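Long-range contact in EXOU (Pseudomonas aeruginosa, PDB 4AKX), which acts as a cytotoxic effector secreted by the type III system, with a patatin-like domain that probably cleaves membrane phospholipids: residues 82-86 and 115-121. Numbering follows the deposited sequence.
Sequences LSGGG and SAGGITA
Leu82, Gly117 and Ala116 lose the most surface where the glycine loop leaving strand 77-82 runs along the first turns of helix 115-125. Leu82 closes that strand at phi/psi -113/115; with chi1 near -128° and chi2 near 28°, its CD2 lies 4.3 Å from both Ala121 CB and Thr120 CB, while its CB sits 4.1 Å from Gly117 O. The closest CA pair is Gly84 and Ala116, at 4.3 Å. Gly84 (-89/-130) places its CA 3.7 Å from Gly117 N; a CB on Gly84 would fall 2.3 Å from Ser115 CB, and one on Gly117 3.2 Å from Leu82 CB. The strained phi/psi of Ser115, 38/-115, directly after strand 110-114, fits the nucleophile elbow (GxSxG) of patatin-like phospholipases, where this serine would be the nucleophile and the glycine-rich loop probably the oxyanion hole. Gly85 N stands 3.6 Å from Ser115 OG, whose chi1 is t. Phi turns positive at Gly85 (76/159) and stays so at Gly86 (53/-153), a sign that by itself favours glycine. Gly85 O lies 3.4 Å from Ala116 CB.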
ATOM      1  N   LEU B  82     -30.026  -8.607 -27.884  1.00 99.68           N
ATOM      2  CA  LEU B  82     -29.914 -10.050 -28.098  1.00102.59           C
ATOM      3  C   LEU B  82     -28.460 -10.472 -28.069  1.00101.39           C
ATOM      4  O   LEU B  82     -27.666 -10.044 -28.918  1.00 95.66           O
ATOM      5  CB  LEU B  82     -30.518 -10.411 -29.451  1.00105.15           C
ATOM      6  CG  LEU B  82     -31.561 -11.519 -29.503  1.00106.70           C
ATOM      7  CD1 LEU B  82     -32.297 -11.605 -28.182  1.00108.37           C
ATOM      8  CD2 LEU B  82     -32.540 -11.216 -30.630  1.00107.10           C
ATOM      9  N   SER B  83     -28.106 -11.285 -27.078  1.00103.52           N
ATOM     10  CA  SER B  83     -26.719 -11.692 -26.903  1.00111.10           C
ATOM     11  C   SER B  83     -26.435 -12.998 -27.652  1.00117.72           C
ATOM     12  O   SER B  83     -27.318 -13.841 -27.799  1.00122.97           O
ATOM     13  CB  SER B  83     -26.394 -11.836 -25.432  1.00113.42           C
ATOM     14  OG  SER B  83     -27.132 -12.903 -24.872  1.00123.83           O
ATOM     15  N   GLY B  84     -25.208 -13.160 -28.133  1.00120.18           N
ATOM     16  CA  GLY B  84     -24.941 -14.126 -29.188  1.00128.87           C
ATOM     17  C   GLY B  84     -24.607 -15.511 -28.686  1.00142.44           C
ATOM     18  O   GLY B  84     -25.339 -16.091 -27.876  1.00143.51           O
ATOM     19  N   GLY B  85     -23.507 -16.053 -29.203  1.00152.31           N
ATOM     20  CA  GLY B  85     -22.959 -17.314 -28.718  1.00159.84           C
ATOM     21  C   GLY B  85     -23.717 -18.546 -29.175  1.00167.01           C
ATOM     22  O   GLY B  85     -24.895 -18.466 -29.550  1.00163.28           O
ATOM     23  N   GLY B  86     -23.027 -19.688 -29.138  1.00173.26           N
ATOM     24  CA  GLY B  86     -23.621 -20.988 -29.451  1.00177.38           C
ATOM     25  C   GLY B  86     -24.318 -21.010 -30.795  1.00180.77           C
ATOM     26  O   GLY B  86     -23.965 -20.252 -31.703  1.00184.79           O
ATOM     27  N   SER B 115     -22.926 -11.487 -32.287  1.00123.86           N
ATOM     28  CA  SER B 115     -22.665 -12.859 -32.751  1.00127.90           C
ATOM     29  C   SER B 115     -23.901 -13.560 -33.360  1.00130.55           C
ATOM     30  O   SER B 115     -24.422 -13.129 -34.395  1.00129.24           O
ATOM     31  CB  SER B 115     -22.051 -13.707 -31.627  1.00130.08           C
ATOM     32  OG  SER B 115     -21.644 -14.982 -32.111  1.00135.77           O
ATOM     33  N   ALA B 116     -24.371 -14.623 -32.697  1.00134.26           N
ATOM     34  CA  ALA B 116     -25.468 -15.465 -33.210  1.00133.62           C
ATOM     35  C   ALA B 116     -26.837 -14.766 -33.217  1.00129.11           C
ATOM     36  O   ALA B 116     -27.644 -14.968 -34.127  1.00127.32           O
ATOM     37  CB  ALA B 116     -25.539 -16.778 -32.434  1.00135.70           C
ATOM     38  N   GLY B 117     -27.103 -13.966 -32.190  1.00122.73           N
ATOM     39  CA  GLY B 117     -28.326 -13.181 -32.148  1.00118.18           C
ATOM     40  C   GLY B 117     -28.258 -11.992 -33.091  1.00117.54           C
ATOM     41  O   GLY B 117     -29.237 -11.246 -33.239  1.00115.64           O
ATOM     42  N   GLY B 118     -27.093 -11.802 -33.714  1.00114.52           N
ATOM     43  CA  GLY B 118     -26.876 -10.703 -34.654  1.00110.70           C
ATOM     44  C   GLY B 118     -27.717 -10.876 -35.898  1.00110.93           C
ATOM     45  O   GLY B 118     -28.329  -9.925 -36.387  1.00113.55           O
ATOM     46  N   ILE B 119     -27.755 -12.102 -36.408  1.00109.03           N
ATOM     47  CA  ILE B 119     -28.671 -12.455 -37.480  1.00105.68           C
ATOM     48  C   ILE B 119     -30.124 -12.238 -37.028  1.00103.42           C
ATOM     49  O   ILE B 119     -30.853 -11.429 -37.612  1.00100.92           O
ATOM     50  CB  ILE B 119     -28.449 -13.910 -37.950  1.00107.16           C
ATOM     51  CG1 ILE B 119     -28.936 -14.890 -36.882  1.00112.78           C
ATOM     52  CG2 ILE B 119     -26.974 -14.150 -38.239  1.00104.86           C
ATOM     53  CD1 ILE B 119     -29.056 -16.323 -37.358  1.00119.75           C
ATOM     54  N   THR B 120     -30.504 -12.913 -35.943  1.00100.72           N
ATOM     55  CA  THR B 120     -31.894 -12.967 -35.474  1.00 99.31           C
ATOM     56  C   THR B 120     -32.618 -11.593 -35.440  1.00 96.07           C
ATOM     57  O   THR B 120     -33.753 -11.460 -35.926  1.00 94.45           O
ATOM     58  CB  THR B 120     -31.966 -13.686 -34.106  1.00 98.66           C
ATOM     59  OG1 THR B 120     -31.128 -14.853 -34.142  1.00 98.89           O
ATOM     60  CG2 THR B 120     -33.393 -14.080 -33.765  1.00 97.06           C
ATOM     61  N   ALA B 121     -31.950 -10.580 -34.896  1.00 94.83           N
ATOM     62  CA  ALA B 121     -32.530  -9.233 -34.775  1.00 94.12           C
ATOM     63  C   ALA B 121     -32.622  -8.494 -36.115  1.00 95.75           C
ATOM     64  O   ALA B 121     -33.476  -7.609 -36.285  1.00 93.88           O
ATOM     65  CB  ALA B 121     -31.748  -8.410 -33.773  1.00 93.01           C
TER